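PDB 7LM5: adhesion protein from Streptococcus pseudopneumoniae 5247, which binds zinc and, as the solute-binding protein of an ATP-binding cassette transporter, probably delivers it for uptake. Local coordinates for residues Asp65-His70 with Val90-Ala95; Arg103-Glu108 with Leu121-Thr126. The protein carries 1 engineered substitution. All coordinates share one frame; numbering follows the deposited sequence.

Contact 1 of 2, residues Asp65-His70 with Val90-Ala95; sequences DVFVYH and VKVLEA. With ZN (zinc ion), chain E.
Tyr69 CG stands between its backbone N and carbonyl carbon (chi1 71°), which turns the ring toward Glu94 on the neighbouring strand, whose CG lies anti to the backbone N (chi1 -171°) with the chain extended beyond. The alpha carbon of Glu94 sits over one face of the Tyr69 ring, CA 4.1 Å from the ring centroid in a CH-pi contact, and the carboxylate and ring planes are only 17° apart. That carboxylate grips a zinc ion with both oxygens, OE1 at 2.4 Å and OE2 at 2.2 Å from the metal; two waters and His72 ND1 complete the site, and one of the waters bonds weakly to Tyr69 OH. Val92 CG1 meets the edges of both aromatic rings, 3.6 Å from Tyr69 CE1 and in the plane of the Phe67 ring. On the other face of the sheet Leu93 CD1 packs on Val66 CG1 at 3.6 Å. Five backbone hydrogen bonds join the strands, from Lys91 N to Asp65 O through to Ala95 N to Tyr69 O, the latter 2.6 Å long. Strands 66-69 and 91-94 are thus parallel neighbours at one side of a four-stranded parallel sheet with helices on both faces, and the zinc sits near their C-terminal ends.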
# COMPACT_ATOMS: atom_id res chain seq x y z
N ASP A 65 10.01 21.03 -4.06
CA ASP A 65 11.32 20.76 -3.47
C ASP A 65 11.58 19.26 -3.35
O ASP A 65 12.69 18.80 -3.64
CB ASP A 65 11.42 21.42 -2.09
CG ASP A 65 11.24 22.92 -2.16
OD1 ASP A 65 11.78 23.54 -3.10
OD2 ASP A 65 10.57 23.48 -1.26
N VAL A 66 10.58 18.50 -2.93
CA VAL A 66 10.72 17.07 -2.70
C VAL A 66 9.52 16.35 -3.30
O VAL A 66 8.38 16.79 -3.15
CB VAL A 66 10.84 16.75 -1.19
CG1 VAL A 66 10.81 15.25 -0.96
CG2 VAL A 66 12.11 17.36 -0.61
N PHE A 67 9.79 15.25 -4.00
CA PHE A 67 8.75 14.35 -4.48
C PHE A 67 9.02 12.95 -3.94
O PHE A 67 10.12 12.41 -4.12
CB PHE A 67 8.69 14.32 -6.01
CG PHE A 67 7.78 13.26 -6.56
CD1 PHE A 67 6.41 13.36 -6.41
CD2 PHE A 67 8.29 12.16 -7.22
CE1 PHE A 67 5.56 12.39 -6.90
CE2 PHE A 67 7.46 11.18 -7.72
CZ PHE A 67 6.09 11.29 -7.56
N VAL A 68 8.03 12.37 -3.27
CA VAL A 68 8.16 11.07 -2.63
C VAL A 68 7.19 10.11 -3.30
O VAL A 68 6.00 10.42 -3.44
CB VAL A 68 7.89 11.15 -1.12
CG1 VAL A 68 8.31 9.86 -0.43
CG2 VAL A 68 8.62 12.34 -0.51
N TYR A 69 7.69 8.95 -3.70
CA TYR A 69 6.87 7.88 -4.24
C TYR A 69 7.23 6.57 -3.54
O TYR A 69 8.25 6.47 -2.85
CB TYR A 69 7.03 7.74 -5.76
CG TYR A 69 8.37 7.18 -6.21
CD1 TYR A 69 9.50 7.99 -6.28
CD2 TYR A 69 8.49 5.85 -6.59
CE1 TYR A 69 10.71 7.48 -6.70
CE2 TYR A 69 9.70 5.34 -7.01
CZ TYR A 69 10.81 6.15 -7.06
OH TYR A 69 12.02 5.64 -7.48
N HIS A 70 6.37 5.57 -3.70
CA HIS A 70 6.51 4.32 -2.97
C HIS A 70 7.68 3.48 -3.49
O HIS A 70 8.67 3.28 -2.78
CB HIS A 70 5.21 3.51 -3.05
CG HIS A 70 5.28 2.20 -2.33
ND1 HIS A 70 5.68 2.08 -1.02
CD2 HIS A 70 4.98 0.94 -2.75
CE1 HIS A 70 5.64 0.81 -0.66
NE2 HIS A 70 5.22 0.10 -1.69
N VAL A 90 14.12 19.58 -7.78
CA VAL A 90 13.33 18.58 -7.07
C VAL A 90 14.21 17.39 -6.73
O VAL A 90 15.01 16.92 -7.54
CB VAL A 90 12.11 18.16 -7.91
CG1 VAL A 90 12.54 17.59 -9.26
CG2 VAL A 90 11.26 17.15 -7.14
N LYS A 91 14.08 16.90 -5.50
CA LYS A 91 14.78 15.71 -5.04
C LYS A 91 13.77 14.58 -4.93
O LYS A 91 12.93 14.58 -4.03
CB LYS A 91 15.48 15.97 -3.71
CG LYS A 91 16.65 16.94 -3.82
CD LYS A 91 17.52 16.92 -2.58
CE LYS A 91 18.84 17.63 -2.83
NZ LYS A 91 19.61 16.97 -3.93
N VAL A 92 13.85 13.63 -5.86
CA VAL A 92 12.93 12.50 -5.88
C VAL A 92 13.39 11.48 -4.86
O VAL A 92 14.56 11.08 -4.84
CB VAL A 92 12.85 11.89 -7.29
CG1 VAL A 92 11.71 10.89 -7.38
CG2 VAL A 92 12.70 12.99 -8.33
N LEU A 93 12.46 11.05 -4.00
CA LEU A 93 12.76 10.10 -2.93
C LEU A 93 11.88 8.86 -3.09
O LEU A 93 10.65 8.98 -3.18
CB LEU A 93 12.53 10.73 -1.56
CG LEU A 93 13.19 12.08 -1.27
CD1 LEU A 93 12.88 12.51 0.16
CD2 LEU A 93 14.70 12.02 -1.50
N GLU A 94 12.51 7.69 -3.12
CA GLU A 94 11.80 6.42 -3.15
C GLU A 94 11.57 5.98 -1.71
O GLU A 94 12.52 5.59 -1.01
CB GLU A 94 12.59 5.38 -3.94
CG GLU A 94 11.84 4.09 -4.21
CD GLU A 94 12.64 3.13 -5.06
OE1 GLU A 94 13.84 3.40 -5.28
OE2 GLU A 94 12.08 2.10 -5.50
N ALA A 95 10.32 6.02 -1.26
CA ALA A 95 10.01 5.82 0.15
C ALA A 95 10.33 4.41 0.64
O ALA A 95 10.49 4.21 1.85
CB ALA A 95 8.54 6.13 0.42
ZN ZN E . 13.78 1.38 -6.62
O HOH W 1 13.75 2.88 -8.11
O HOH W 2 13.92 0.20 -4.89

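Contact 2 of 2, residues Arg103-Glu108 with Leu121-Thr126; sequences RVPGLE and LYDPHT. With ZN (zinc ion), chain B.
Arg103 lays its side chain across the face of Tyr122: CD stands 4.0 Å from the ring centroid in a CH-pi contact, while guanidinium and phenol ring are turned nearly perpendicular, their planes 82° apart. The bend at chi2 (-66°) brings NE to Tyr122 OH, a straight but weak hydrogen bond of 3.3 Å. A water in the plane of both groups links Arg103 NH2 to the same hydroxyl. Leu121 CD1 covers one face of the guanidinium, and NH1 reaches Leu107 O in the guanidinium plane at 2.9 Å, with Val110 O as a further acceptor. The arginine therefore ties the type II turn Val104-Leu107 to segment 121-126. Between the backbones, Val104 N donates to Leu121 O at 2.7 Å, and Val104 CG2 rests against the Leu121 carbonyl group. The Leu107 and Leu121 side chains meet roughly at right angles, CD1 of the former 4.2 Å from CD2 of the latter. Farther along, Asp123 turns its carboxylate to His125: OD1 uses its syn lone pair for ND1 at 3.0 Å and also accepts His125 N, forming an Asx turn. With ND1 so occupied, NE2 meets the zinc ion at 1.9 Å, beside His189 and Glu264. Asp123 is thus a second-shell residue that fixes the rotation of the imidazole and would probably make it a stronger electron donor to the metal.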
# COMPACT_ATOMS: atom_id res chain seq x y z
N ARG A 103 7.85 -11.95 -3.40
CA ARG A 103 7.45 -12.34 -4.74
C ARG A 103 5.94 -12.20 -4.91
O ARG A 103 5.17 -12.25 -3.95
CB ARG A 103 7.87 -13.78 -5.03
CG ARG A 103 9.33 -13.94 -5.43
CD ARG A 103 9.61 -13.27 -6.76
NE ARG A 103 10.95 -13.55 -7.25
CZ ARG A 103 11.24 -14.55 -8.09
NH1 ARG A 103 10.28 -15.35 -8.52
NH2 ARG A 103 12.49 -14.74 -8.49
N VAL A 104 5.52 -12.04 -6.16
CA VAL A 104 4.09 -11.99 -6.48
C VAL A 104 3.48 -13.37 -6.27
O VAL A 104 4.07 -14.37 -6.72
CB VAL A 104 3.88 -11.50 -7.92
CG1 VAL A 104 2.45 -11.76 -8.37
CG2 VAL A 104 4.23 -10.03 -8.03
N PRO A 105 2.34 -13.49 -5.60
CA PRO A 105 1.70 -14.80 -5.44
C PRO A 105 1.37 -15.42 -6.79
O PRO A 105 0.78 -14.78 -7.67
CB PRO A 105 0.44 -14.49 -4.64
CG PRO A 105 0.75 -13.21 -3.92
CD PRO A 105 1.62 -12.43 -4.86
N GLY A 106 1.76 -16.68 -6.96
CA GLY A 106 1.65 -17.36 -8.23
C GLY A 106 2.88 -17.25 -9.11
O GLY A 106 2.90 -17.85 -10.19
N LEU A 107 3.90 -16.50 -8.68
CA LEU A 107 5.14 -16.35 -9.43
C LEU A 107 6.36 -16.55 -8.53
O LEU A 107 7.46 -16.10 -8.87
CB LEU A 107 5.21 -14.98 -10.10
CG LEU A 107 4.07 -14.59 -11.04
CD1 LEU A 107 4.17 -13.12 -11.42
CD2 LEU A 107 4.08 -15.47 -12.28
N GLU A 108 6.18 -17.22 -7.39
CA GLU A 108 7.26 -17.31 -6.40
C GLU A 108 8.47 -18.04 -6.95
O GLU A 108 9.61 -17.65 -6.69
CB GLU A 108 6.75 -18.00 -5.13
CG GLU A 108 5.68 -17.23 -4.38
CD GLU A 108 4.27 -17.62 -4.79
OE1 GLU A 108 3.33 -17.39 -4.00
OE2 GLU A 108 4.10 -18.16 -5.90
N LEU A 121 7.47 -9.47 -11.00
CA LEU A 121 7.72 -10.59 -10.10
C LEU A 121 7.60 -10.24 -8.63
O LEU A 121 7.47 -11.15 -7.81
CB LEU A 121 9.12 -11.17 -10.35
CG LEU A 121 9.36 -11.80 -11.72
CD1 LEU A 121 10.74 -12.42 -11.77
CD2 LEU A 121 8.29 -12.82 -12.04
N TYR A 122 7.74 -8.95 -8.32
CA TYR A 122 7.76 -8.44 -6.93
C TYR A 122 6.47 -7.71 -6.56
O TYR A 122 5.96 -6.94 -7.35
CB TYR A 122 9.06 -7.68 -6.73
CG TYR A 122 10.20 -8.65 -6.55
CD1 TYR A 122 10.37 -9.27 -5.34
CD2 TYR A 122 11.03 -9.00 -7.59
CE1 TYR A 122 11.37 -10.20 -5.14
CE2 TYR A 122 12.04 -9.92 -7.41
CZ TYR A 122 12.21 -10.52 -6.18
OH TYR A 122 13.18 -11.45 -5.95
N ASP A 123 5.98 -8.00 -5.36
CA ASP A 123 4.73 -7.43 -4.82
C ASP A 123 5.04 -6.10 -4.14
O ASP A 123 5.91 -6.08 -3.32
CB ASP A 123 4.13 -8.43 -3.84
CG ASP A 123 2.77 -8.05 -3.33
OD1 ASP A 123 2.34 -6.98 -3.61
OD2 ASP A 123 2.17 -8.86 -2.68
N PRO A 124 4.37 -4.98 -4.47
CA PRO A 124 4.63 -3.71 -3.83
C PRO A 124 3.74 -3.34 -2.64
O PRO A 124 4.12 -2.48 -1.94
CB PRO A 124 4.25 -2.74 -4.94
CG PRO A 124 3.07 -3.39 -5.55
CD PRO A 124 3.40 -4.85 -5.53
N HIS A 125 2.65 -4.07 -2.40
CA HIS A 125 1.65 -3.79 -1.33
C HIS A 125 2.16 -4.05 0.09
O HIS A 125 1.54 -4.79 0.80
CB HIS A 125 0.38 -4.60 -1.59
CG HIS A 125 -0.29 -4.41 -2.90
ND1 HIS A 125 -0.12 -5.24 -3.95
CD2 HIS A 125 -1.21 -3.53 -3.31
CE1 HIS A 125 -0.84 -4.85 -4.96
NE2 HIS A 125 -1.53 -3.82 -4.60
N THR A 126 3.22 -3.38 0.52
CA THR A 126 3.81 -3.57 1.86
C THR A 126 3.14 -2.63 2.84
O THR A 126 3.14 -2.94 3.99
CB THR A 126 5.29 -3.19 1.86
OG1 THR A 126 5.40 -1.90 1.28
CG2 THR A 126 6.16 -4.18 1.13
ZN ZN B . -2.88 -2.89 -5.63
O HOH W 3 14.56 -12.83 -7.47

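Overall arrangement
Contact 1 precedes contact 2 in sequence, with no overlap, and their centres lie about 24 Å apart. Contact 1 belongs to the four-stranded parallel sheet 38-41, 17-20, 66-69, 91-94, whereas both segments of contact 2 lie in the long loop that leads from strand 91-94 to helix 130-147. The two nevertheless meet: His70 NE2, just past the C-terminal end of strand 66-69, is a probable hydrogen-bond partner of Pro124 O, 2.8 Å away. Next to Pro124, His125 joins His189 and Glu264, which follow the strands 184-187 and 256-259 of the second parallel sheet, in a zinc site between the two halves, consistent with the two-lobed build of metal-binding proteins of this family. The zinc at Glu94 is a separate site.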